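Local coordinates for protein member of DUF4221 family (Bacteroides vulgatus, PDB 3S9J) that is of unknown function but belongs to the DUF4221 family and folds as a six-bladed beta-propeller, at residues 251-254 against 255-259; 258-261 against 262-265; 149-153 against 154-158; 203-207 against 208-212. All coordinates share one frame; numbering follows the deposited sequence.

Interaction 1 (251-254 against 255-259)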
loop_
_atom_site.group_PDB
_atom_site.type_symbol
_atom_site.label_atom_id
_atom_site.label_comp_id
_atom_site.label_asym_id
_atom_site.label_seq_id
_atom_site.Cartn_x
_atom_site.Cartn_y
_atom_site.Cartn_z
ATOM N N SER A 251 -15.964 15.997 7.941
ATOM C CA SER A 251 -16.209 16.544 6.591
ATOM C C SER A 251 -16.713 17.993 6.605
ATOM O O SER A 251 -16.362 18.767 5.721
ATOM C CB SER A 251 -17.197 15.664 5.798
ATOM O OG SER A 251 -16.561 14.470 5.380
HETATM N N MSE A 252 -17.508 18.365 7.601
HETATM C CA MSE A 252 -18.073 19.719 7.730
HETATM C C MSE A 252 -17.012 20.799 7.957
HETATM O O MSE A 252 -17.287 21.984 7.812
HETATM C CB MSE A 252 -19.092 19.773 8.885
HETATM C CG MSE A 252 -20.548 19.612 8.447
HETATM SE SE MSE A 252 -21.770 19.455 9.953
HETATM C CE MSE A 252 -20.843 20.596 11.247
ATOM N N GLU A 253 -15.810 20.390 8.376
ATOM C CA GLU A 253 -14.689 21.327 8.564
ATOM C C GLU A 253 -14.113 21.737 7.211
ATOM O O GLU A 253 -13.377 22.718 7.128
ATOM C CB GLU A 253 -13.550 20.739 9.412
ATOM C CG GLU A 253 -13.827 20.674 10.894
ATOM C CD GLU A 253 -12.616 20.217 11.730
ATOM O OE1 GLU A 253 -11.472 20.140 11.202
ATOM O OE2 GLU A 253 -12.822 19.944 12.939
ATOM N N GLY A 254 -14.438 20.987 6.163
ATOM C CA GLY A 254 -14.009 21.345 4.824
ATOM C C GLY A 254 -12.563 20.987 4.564
ATOM O O GLY A 254 -12.105 19.901 4.939
ATOM N N ILE A 255 -11.846 21.878 3.883
ATOM C CA ILE A 255 -10.510 21.568 3.429
ATOM C C ILE A 255 -9.525 21.412 4.627
ATOM O O ILE A 255 -8.567 20.670 4.519
ATOM C CB ILE A 255 -9.984 22.622 2.408
ATOM C CG1 ILE A 255 -8.797 22.080 1.636
ATOM C CG2 ILE A 255 -9.666 23.987 3.087
ATOM C CD1 ILE A 255 -9.068 20.864 0.763
ATOM N N ASN A 256 -9.813 22.091 5.729
ATOM C CA ASN A 256 -9.035 22.065 6.964
ATOM C C ASN A 256 -8.863 20.615 7.479
ATOM O O ASN A 256 -7.797 20.188 7.949
ATOM C CB ASN A 256 -9.764 22.937 8.009
ATOM C CG ASN A 256 -10.168 24.346 7.468
ATOM O OD1 ASN A 256 -9.505 25.332 7.776
ATOM N ND2 ASN A 256 -11.269 24.428 6.689
ATOM N N ALA A 257 -9.961 19.851 7.387
ATOM C CA ALA A 257 -9.928 18.439 7.794
ATOM C C ALA A 257 -8.943 17.615 6.966
ATOM O O ALA A 257 -8.230 16.754 7.495
ATOM C CB ALA A 257 -11.325 17.829 7.732
ATOM N N ILE A 258 -8.887 17.884 5.660
ATOM C CA ILE A 258 -8.008 17.217 4.742
ATOM C C ILE A 258 -6.545 17.660 4.994
ATOM O O ILE A 258 -5.631 16.839 4.984
ATOM C CB ILE A 258 -8.392 17.560 3.263
ATOM C CG1 ILE A 258 -9.852 17.134 2.957
ATOM C CG2 ILE A 258 -7.432 16.964 2.272
ATOM C CD1 ILE A 258 -10.236 15.814 3.522
ATOM N N ILE A 259 -6.367 18.958 5.214
ATOM C CA ILE A 259 -5.023 19.510 5.440
ATOM C C ILE A 259 -4.396 18.886 6.712
ATOM O O ILE A 259 -3.242 18.462 6.682
ATOM C CB ILE A 259 -5.067 21.024 5.530
ATOM C CG1 ILE A 259 -5.326 21.617 4.127
ATOM C CG2 ILE A 259 -3.704 21.577 6.056
ATOM C CD1 ILE A 259 -5.745 23.080 4.145
#

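Interaction 2 (258-261 against 262-265)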
loop_
_atom_site.group_PDB
_atom_site.type_symbol
_atom_site.label_atom_id
_atom_site.label_comp_id
_atom_site.label_asym_id
_atom_site.label_seq_id
_atom_site.Cartn_x
_atom_site.Cartn_y
_atom_site.Cartn_z
ATOM N N ILE A 258 -8.887 17.884 5.660
ATOM C CA ILE A 258 -8.008 17.217 4.742
ATOM C C ILE A 258 -6.545 17.660 4.994
ATOM O O ILE A 258 -5.631 16.839 4.984
ATOM C CB ILE A 258 -8.392 17.560 3.263
ATOM C CG1 ILE A 258 -9.852 17.134 2.957
ATOM C CG2 ILE A 258 -7.432 16.964 2.272
ATOM C CD1 ILE A 258 -10.236 15.814 3.522
ATOM N N ILE A 259 -6.367 18.958 5.214
ATOM C CA ILE A 259 -5.023 19.510 5.440
ATOM C C ILE A 259 -4.396 18.886 6.712
ATOM O O ILE A 259 -3.242 18.462 6.682
ATOM C CB ILE A 259 -5.067 21.024 5.530
ATOM C CG1 ILE A 259 -5.326 21.617 4.127
ATOM C CG2 ILE A 259 -3.704 21.577 6.056
ATOM C CD1 ILE A 259 -5.745 23.080 4.145
ATOM N N LYS A 260 -5.192 18.797 7.760
ATOM C CA LYS A 260 -4.717 18.275 9.050
ATOM C C LYS A 260 -4.244 16.851 8.888
ATOM O O LYS A 260 -3.158 16.488 9.349
ATOM C CB LYS A 260 -5.780 18.401 10.124
ATOM C CG LYS A 260 -5.905 19.817 10.671
ATOM C CD LYS A 260 -6.787 19.907 11.881
ATOM C CE LYS A 260 -8.259 19.739 11.541
ATOM N NZ LYS A 260 -9.157 20.297 12.618
ATOM N N LEU A 261 -5.031 16.031 8.188
ATOM C CA LEU A 261 -4.599 14.666 7.943
ATOM C C LEU A 261 -3.344 14.558 7.115
ATOM O O LEU A 261 -2.514 13.689 7.357
ATOM C CB LEU A 261 -5.707 13.841 7.291
ATOM C CG LEU A 261 -6.855 13.470 8.216
ATOM C CD1 LEU A 261 -8.104 13.046 7.385
ATOM C CD2 LEU A 261 -6.436 12.353 9.160
ATOM N N ASN A 262 -3.179 15.431 6.129
ATOM C CA ASN A 262 -2.055 15.457 5.249
ATOM C C ASN A 262 -0.729 15.806 5.976
ATOM O O ASN A 262 0.349 15.258 5.722
ATOM C CB ASN A 262 -2.330 16.557 4.218
ATOM C CG ASN A 262 -1.528 16.371 2.998
ATOM O OD1 ASN A 262 -0.952 15.323 2.846
ATOM N ND2 ASN A 262 -1.470 17.380 2.115
ATOM N N GLU A 263 -0.847 16.810 6.843
ATOM C CA GLU A 263 0.337 17.448 7.453
ATOM C C GLU A 263 0.754 16.848 8.810
ATOM O O GLU A 263 1.947 16.794 9.122
ATOM C CB GLU A 263 0.124 18.973 7.584
ATOM C CG GLU A 263 -0.808 19.399 8.735
ATOM C CD GLU A 263 -1.285 20.854 8.723
ATOM O OE1 GLU A 263 -0.815 21.708 7.907
ATOM O OE2 GLU A 263 -2.119 21.187 9.622
ATOM N N ASN A 264 -0.213 16.383 9.588
ATOM C CA ASN A 264 0.063 15.852 10.938
ATOM C C ASN A 264 0.899 14.574 10.874
ATOM O O ASN A 264 0.893 13.842 9.844
ATOM C CB ASN A 264 -1.239 15.614 11.677
ATOM C CG ASN A 264 -1.838 16.906 12.267
ATOM O OD1 ASN A 264 -1.160 17.903 12.387
ATOM N ND2 ASN A 264 -3.108 16.856 12.647
ATOM N N PRO A 265 1.644 14.279 11.952
ATOM C CA PRO A 265 2.367 13.008 11.959
ATOM C C PRO A 265 1.428 11.808 11.914
ATOM O O PRO A 265 0.313 11.874 12.423
ATOM C CB PRO A 265 3.146 13.050 13.303
ATOM C CG PRO A 265 2.342 13.964 14.153
ATOM C CD PRO A 265 1.790 15.007 13.231
HETATM O O HOH W 1 -1.796 12.746 9.724
#

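Interaction 3 (149-153 against 154-158)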
loop_
_atom_site.group_PDB
_atom_site.type_symbol
_atom_site.label_atom_id
_atom_site.label_comp_id
_atom_site.label_asym_id
_atom_site.label_seq_id
_atom_site.Cartn_x
_atom_site.Cartn_y
_atom_site.Cartn_z
ATOM N N GLN A 149 -11.715 -3.538 3.522
ATOM C CA GLN A 149 -13.047 -2.989 3.395
ATOM C C GLN A 149 -13.176 -1.680 4.208
ATOM O O GLN A 149 -12.589 -1.547 5.285
ATOM C CB GLN A 149 -14.076 -4.015 3.852
ATOM C CG GLN A 149 -14.166 -5.169 2.864
ATOM C CD GLN A 149 -14.846 -4.772 1.580
ATOM O OE1 GLN A 149 -16.077 -4.668 1.520
ATOM N NE2 GLN A 149 -14.069 -4.556 0.546
ATOM N N GLU A 150 -13.913 -0.736 3.622
ATOM C CA GLU A 150 -14.148 0.562 4.262
ATOM C C GLU A 150 -15.479 0.521 5.048
ATOM O O GLU A 150 -16.191 -0.495 5.047
ATOM C CB GLU A 150 -14.091 1.686 3.199
ATOM C CG GLU A 150 -12.670 1.897 2.581
ATOM C CD GLU A 150 -12.586 3.086 1.623
ATOM O OE1 GLU A 150 -13.601 3.801 1.507
ATOM O OE2 GLU A 150 -11.521 3.315 0.980
ATOM N N ILE A 151 -15.802 1.606 5.761
ATOM C CA ILE A 151 -17.040 1.667 6.544
ATOM C C ILE A 151 -18.319 1.687 5.671
ATOM O O ILE A 151 -18.305 2.183 4.564
ATOM C CB ILE A 151 -17.033 2.876 7.517
ATOM C CG1 ILE A 151 -16.924 4.189 6.734
ATOM C CG2 ILE A 151 -15.875 2.718 8.505
ATOM C CD1 ILE A 151 -17.039 5.452 7.573
ATOM N N LEU A 152 -19.414 1.149 6.191
ATOM C CA LEU A 152 -20.625 0.935 5.383
ATOM C C LEU A 152 -21.704 1.986 5.629
ATOM O O LEU A 152 -22.812 1.894 5.100
ATOM C CB LEU A 152 -21.187 -0.471 5.629
ATOM C CG LEU A 152 -20.383 -1.641 5.029
ATOM C CD1 LEU A 152 -21.121 -2.966 5.308
ATOM C CD2 LEU A 152 -20.083 -1.439 3.510
ATOM N N LYS A 153 -21.379 2.982 6.435
ATOM C CA LYS A 153 -22.306 4.070 6.684
ATOM C C LYS A 153 -21.506 5.285 7.095
ATOM O O LYS A 153 -20.502 5.149 7.788
ATOM C CB LYS A 153 -23.328 3.680 7.746
ATOM C CG LYS A 153 -22.803 3.525 9.159
ATOM C CD LYS A 153 -23.965 3.320 10.097
ATOM C CE LYS A 153 -23.580 3.503 11.547
ATOM N NZ LYS A 153 -24.732 3.927 12.398
ATOM N N PRO A 154 -21.944 6.476 6.660
ATOM C CA PRO A 154 -21.154 7.671 6.853
ATOM C C PRO A 154 -21.065 8.157 8.318
ATOM O O PRO A 154 -20.052 8.766 8.689
ATOM C CB PRO A 154 -21.881 8.706 5.990
ATOM C CG PRO A 154 -23.300 8.279 6.018
ATOM C CD PRO A 154 -23.266 6.776 6.073
ATOM N N ASP A 155 -22.103 7.895 9.121
ATOM C CA ASP A 155 -22.205 8.439 10.494
ATOM C C ASP A 155 -21.912 7.379 11.565
ATOM O O ASP A 155 -22.800 6.897 12.283
ATOM C CB ASP A 155 -23.587 9.077 10.733
ATOM C CG ASP A 155 -24.748 8.096 10.523
ATOM O OD1 ASP A 155 -24.676 7.288 9.568
ATOM O OD2 ASP A 155 -25.720 8.143 11.319
HETATM N N MSE A 156 -20.641 7.035 11.675
HETATM C CA MSE A 156 -20.207 5.980 12.574
HETATM C C MSE A 156 -20.332 6.424 14.015
HETATM O O MSE A 156 -19.918 7.534 14.364
HETATM C CB MSE A 156 -18.769 5.585 12.270
HETATM C CG MSE A 156 -18.572 4.994 10.875
HETATM SE SE MSE A 156 -19.264 3.184 10.745
HETATM C CE MSE A 156 -17.951 2.284 11.863
ATOM N N LYS A 157 -20.902 5.547 14.839
ATOM C CA LYS A 157 -20.887 5.707 16.284
ATOM C C LYS A 157 -19.806 4.802 16.866
ATOM O O LYS A 157 -19.361 3.875 16.202
ATOM C CB LYS A 157 -22.259 5.355 16.879
ATOM C CG LYS A 157 -23.463 6.019 16.162
ATOM C CD LYS A 157 -23.456 7.549 16.286
ATOM C CE LYS A 157 -24.363 8.214 15.243
ATOM N NZ LYS A 157 -24.064 9.668 15.068
ATOM N N LYS A 158 -19.381 5.077 18.099
ATOM C CA LYS A 158 -18.345 4.282 18.779
ATOM C C LYS A 158 -18.615 2.779 18.676
ATOM O O LYS A 158 -17.689 1.981 18.475
ATOM C CB LYS A 158 -18.226 4.696 20.262
ATOM C CG LYS A 158 -17.770 3.588 21.218
#

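Interaction 4 (203-207 against 208-212). With FMT (formic acid), chain H.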
loop_
_atom_site.group_PDB
_atom_site.type_symbol
_atom_site.label_atom_id
_atom_site.label_comp_id
_atom_site.label_asym_id
_atom_site.label_seq_id
_atom_site.Cartn_x
_atom_site.Cartn_y
_atom_site.Cartn_z
ATOM N N TYR A 203 -1.427 -2.736 5.285
ATOM C CA TYR A 203 -1.306 -4.118 5.758
ATOM C C TYR A 203 -0.341 -4.849 4.839
ATOM O O TYR A 203 -0.065 -4.419 3.718
ATOM C CB TYR A 203 -2.680 -4.829 5.813
ATOM C CG TYR A 203 -3.350 -5.018 4.476
ATOM C CD1 TYR A 203 -4.142 -4.031 3.939
ATOM C CD2 TYR A 203 -3.175 -6.185 3.752
ATOM C CE1 TYR A 203 -4.749 -4.155 2.693
ATOM C CE2 TYR A 203 -3.765 -6.351 2.520
ATOM C CZ TYR A 203 -4.540 -5.337 1.973
ATOM O OH TYR A 203 -5.134 -5.488 0.755
ATOM N N ASP A 204 0.158 -5.962 5.325
ATOM C CA ASP A 204 0.910 -6.871 4.499
ATOM C C ASP A 204 0.653 -8.290 4.986
ATOM O O ASP A 204 0.149 -8.499 6.089
ATOM C CB ASP A 204 2.404 -6.541 4.513
ATOM C CG ASP A 204 3.116 -6.897 3.197
ATOM O OD1 ASP A 204 2.565 -7.678 2.374
ATOM O OD2 ASP A 204 4.231 -6.362 2.975
ATOM N N TYR A 205 0.988 -9.250 4.135
ATOM C CA TYR A 205 0.729 -10.651 4.421
ATOM C C TYR A 205 2.022 -11.445 4.284
ATOM O O TYR A 205 2.678 -11.384 3.267
ATOM C CB TYR A 205 -0.355 -11.223 3.509
ATOM C CG TYR A 205 -0.906 -12.557 4.014
ATOM C CD1 TYR A 205 -1.846 -12.597 5.028
ATOM C CD2 TYR A 205 -0.488 -13.776 3.469
ATOM C CE1 TYR A 205 -2.345 -13.778 5.495
ATOM C CE2 TYR A 205 -0.995 -14.972 3.940
ATOM C CZ TYR A 205 -1.925 -14.964 4.944
ATOM O OH TYR A 205 -2.455 -16.148 5.406
ATOM N N ASN A 206 2.347 -12.185 5.328
ATOM C CA ASN A 206 3.560 -12.986 5.445
ATOM C C ASN A 206 3.148 -14.424 5.139
ATOM O O ASN A 206 2.487 -15.071 5.946
ATOM C CB ASN A 206 4.077 -12.800 6.886
ATOM C CG ASN A 206 5.157 -13.796 7.301
ATOM O OD1 ASN A 206 5.370 -14.828 6.665
ATOM N ND2 ASN A 206 5.832 -13.483 8.402
ATOM N N TYR A 207 3.485 -14.896 3.946
ATOM C CA TYR A 207 3.057 -16.234 3.507
ATOM C C TYR A 207 3.804 -17.348 4.219
ATOM O O TYR A 207 3.271 -18.434 4.397
ATOM C CB TYR A 207 3.183 -16.401 1.998
ATOM C CG TYR A 207 2.115 -15.641 1.212
ATOM C CD1 TYR A 207 0.844 -16.202 1.008
ATOM C CD2 TYR A 207 2.381 -14.396 0.656
ATOM C CE1 TYR A 207 -0.126 -15.539 0.298
ATOM C CE2 TYR A 207 1.402 -13.705 -0.058
ATOM C CZ TYR A 207 0.154 -14.299 -0.252
ATOM O OH TYR A 207 -0.832 -13.646 -0.959
ATOM N N LYS A 208 5.032 -17.070 4.634
ATOM C CA LYS A 208 5.816 -18.039 5.412
ATOM C C LYS A 208 5.056 -18.500 6.654
ATOM O O LYS A 208 5.004 -19.697 6.962
ATOM C CB LYS A 208 7.148 -17.396 5.824
ATOM C CG LYS A 208 8.097 -18.275 6.692
ATOM C CD LYS A 208 9.203 -17.379 7.314
ATOM C CE LYS A 208 9.928 -18.029 8.469
ATOM N NZ LYS A 208 11.131 -18.767 8.007
ATOM N N GLU A 209 4.498 -17.547 7.396
ATOM C CA GLU A 209 3.813 -17.851 8.659
ATOM C C GLU A 209 2.299 -17.736 8.547
ATOM O O GLU A 209 1.613 -17.884 9.555
ATOM C CB GLU A 209 4.295 -16.914 9.782
ATOM C CG GLU A 209 5.784 -16.948 10.053
ATOM C CD GLU A 209 6.262 -18.295 10.600
ATOM O OE1 GLU A 209 5.421 -19.101 11.050
ATOM O OE2 GLU A 209 7.481 -18.534 10.581
ATOM N N SER A 210 1.785 -17.466 7.347
ATOM C CA SER A 210 0.346 -17.265 7.128
ATOM C C SER A 210 -0.195 -16.221 8.105
ATOM O O SER A 210 -1.123 -16.466 8.899
ATOM C CB SER A 210 -0.398 -18.612 7.223
ATOM O OG SER A 210 -0.125 -19.349 6.048
ATOM N N ARG A 211 0.422 -15.042 8.038
ATOM C CA ARG A 211 0.286 -14.034 9.069
ATOM C C ARG A 211 -0.012 -12.664 8.440
ATOM O O ARG A 211 0.722 -12.189 7.586
ATOM C CB ARG A 211 1.586 -13.990 9.890
ATOM C CG ARG A 211 1.682 -12.922 10.938
ATOM C CD ARG A 211 2.912 -13.135 11.811
ATOM N NE ARG A 211 2.703 -14.279 12.701
ATOM C CZ ARG A 211 3.659 -15.024 13.234
ATOM N NH1 ARG A 211 4.939 -14.768 12.996
ATOM N NH2 ARG A 211 3.323 -16.042 14.011
ATOM N N LEU A 212 -1.090 -12.054 8.918
ATOM C CA LEU A 212 -1.555 -10.755 8.468
ATOM C C LEU A 212 -1.149 -9.733 9.508
ATOM O O LEU A 212 -1.362 -9.940 10.699
ATOM C CB LEU A 212 -3.060 -10.752 8.365
ATOM C CG LEU A 212 -3.765 -9.435 8.019
ATOM C CD1 LEU A 212 -3.347 -8.922 6.628
ATOM C CD2 LEU A 212 -5.290 -9.656 8.097
HETATM C C FMT H . -2.073 -18.939 2.841
HETATM O O1 FMT H . -1.840 -18.205 3.805
HETATM O O2 FMT H . -1.730 -18.687 1.679
HETATM O O HOH W 2 -3.715 -16.510 7.804
HETATM O O HOH W 3 0.900 -19.264 3.634
#

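Interaction 1 (251-254 against 255-259)
Asn256 reaches back over the start of its helix, its side-chain ND2 donating to the backbone O of Glu253 at 2.7 Å. The amide nitrogen lies nearly on the line of that C=O, but the bond is bent (136° at the hydrogen) and the acceptor is 29° out of the amide plane. Asn256 is modelled in two conformers, so this link describes one of them. Beside it, Ala257 N makes a weak hydrogen bond to Gly254 O at 3.3 Å. The methyl of Ala257 sits against the same carbonyl and also meets the first side-chain carbon of Glu253, with 4.0 Å between the two CB atoms.

The rest of the Glu253 chain runs out extended and carries OE1 to Lys260 NZ, seven residues on and within helix 255-263, in a salt bridge. What positions this shell is the bend at Gly254, where a positive phi of 78° favours glycine. Just before it, Gly254 N closes on Ser251 O at 3.0 Å, while Ile259 N bonds Ile255 O at 2.9 Å in the helix. Ser251 and Ala257 rest on Ala196 of strand 195-197. The arrangement is a 3-10 turn that ends at a glycine and is followed directly by helix 255-263, the chain's one helix, in the connection between two propeller blades.

Interaction 2 (258-261 against 262-265)
Leu261 O and Asn264 O are joined by a water that donates to both, at 2.6 Å to Leu261 O and weakly, at 2.9 Å, to Asn264 O. Behind this bridge the last helical turn closes by backbone bonds: Asn262 N to Ile258 O, Glu263 N to Ile259 O at 2.9 Å, and Asn264 N to Lys260 O at 3.0 Å. Asn264 is the first residue to leave the helical conformation, and its CB lies 3.1 Å from Lys260 O; its ND2 is also near that oxygen but badly angled for a bond.

Glu263 CG stands between the backbone N and the carbonyl carbon (chi1 76°), which lays the extended acid chain across Ile259, with OE1 3.4 Å from the CG2 methyl. The same OE1 accepts from Leu289 N, an outside bond that fixes the carboxylate there. At the helix end, Lys302 NZ donates to Asn262 O and Asn264 O, where its charge probably suits the carbonyl-rich terminus. Helix 255-263 is thus clasped by the loop between strands 278-284 and 304-309, and Pro265 passes straight into strand 266-273, the edge of the next four-stranded sheet.

Interaction 3 (149-153 against 154-158)
From Ile151 to Met156 the backbone bends sharply, with no hydrogen bond between the two halves, extended at Ile151 and Lys153 and bent at Leu152 and Pro154. This is the irregular loop linking strands 144-148 and 165-171, neighbours in one four-stranded blade of the propeller. Its apolar centre is Ile151 against Met156, present as selenomethionine. Ile151 CD1 touches Met156 CG at 3.7 Å, and its CG2 meets the terminal CE at 4.0 Å. Two successive bends in the Met156 chain (chi2 -74°, chi3 -70°) curl the selenium back to within 3.9 Å of Ile151 CB. Ile195 of strand 195-197 packs on both side chains, and Tyr199 adds to Ile151.

Lys153 passes obliquely by Met156 and then runs extended toward Asp160, whose OD2 forms a salt bridge with NZ and also accepts from Lys157 N. Asp155 is a more distant charge, its OD1 4.4 Å from Lys153 NZ, beyond salt-bridge range, and the two side chains cross at about a right angle. Replacement of Lys153 by alanine would probably leave Asp160 without its cationic mate and strip one flank from the selenium. The apolar part of the lysine does the packing: its CG is 3.9 Å from Met156 SE, while its CE passes 3.6 Å from Asp155 O.

Interaction 4 (203-207 against 208-212)
Asn206 and Arg211 hold the hairpin together by a reciprocal pair of backbone bonds, Asn206 N to Arg211 O at 2.8 Å and nearly straight (174°), and Arg211 N to Asn206 O at 2.9 Å. Ser210 faces Asn206 as well, which makes a G1 beta bulge, with Ser210 in the left-handed region. The Asn206 side chain braces the turn: OD1 accepts from Glu209 N at 2.9 Å, the donor standing well above the carbonyl plane.

Water and formic acid supply the outer polar contacts. Tyr205 OH donates to O1 of the formic acid at 2.7 Å, and one water donates both to Tyr205 OH and to Ser210 O. A second water joins Tyr207 O and Ser210 OG.

Among the rings, Tyr205 CG lies anti to its own N (chi1 -165°), which swings the ring beneath the partner strand, one face under Arg211 O. Its CD2 edge sits 3.6 Å above the centre of the Tyr207 ring. Leu212 meets Tyr205 CD1 with CB, and Tyr203 CD2 with CD1, each at 4.0 Å. A phenylalanine at Tyr205 would probably leave the formic acid and the bridging water without their shared hydroxyl.

Strands 201-206 and 211-216 begin a four-stranded blade; Phe139 of strand 139-141 stacks on Tyr205, Arg211 salt-bridges Asp226 beyond strand 221-225, and Asp204 accepts from Tyr272 N of strand 266-273.

How the interactions relate
Interactions 1 and 2 are successive parts of helix 255-263, their centres about 10 Å apart; they share Ile258 and Ile259 and are tied by the salt bridge from Glu253 OE1 to Lys260 NZ at 2.7 Å. Interaction 3 lies on the same side of the chain's centre as interaction 1, with nearest atoms about 7 Å apart, and both pack against strand 195-197. Interaction 4 stands on the opposite side of that centre from the helix, about 35 Å from interaction 1 between centres, though its nearest atoms come within about 7 Å of interaction 3. No active site is known; formic acid molecules lie near all four contacts, probably from the crystallisation liquor.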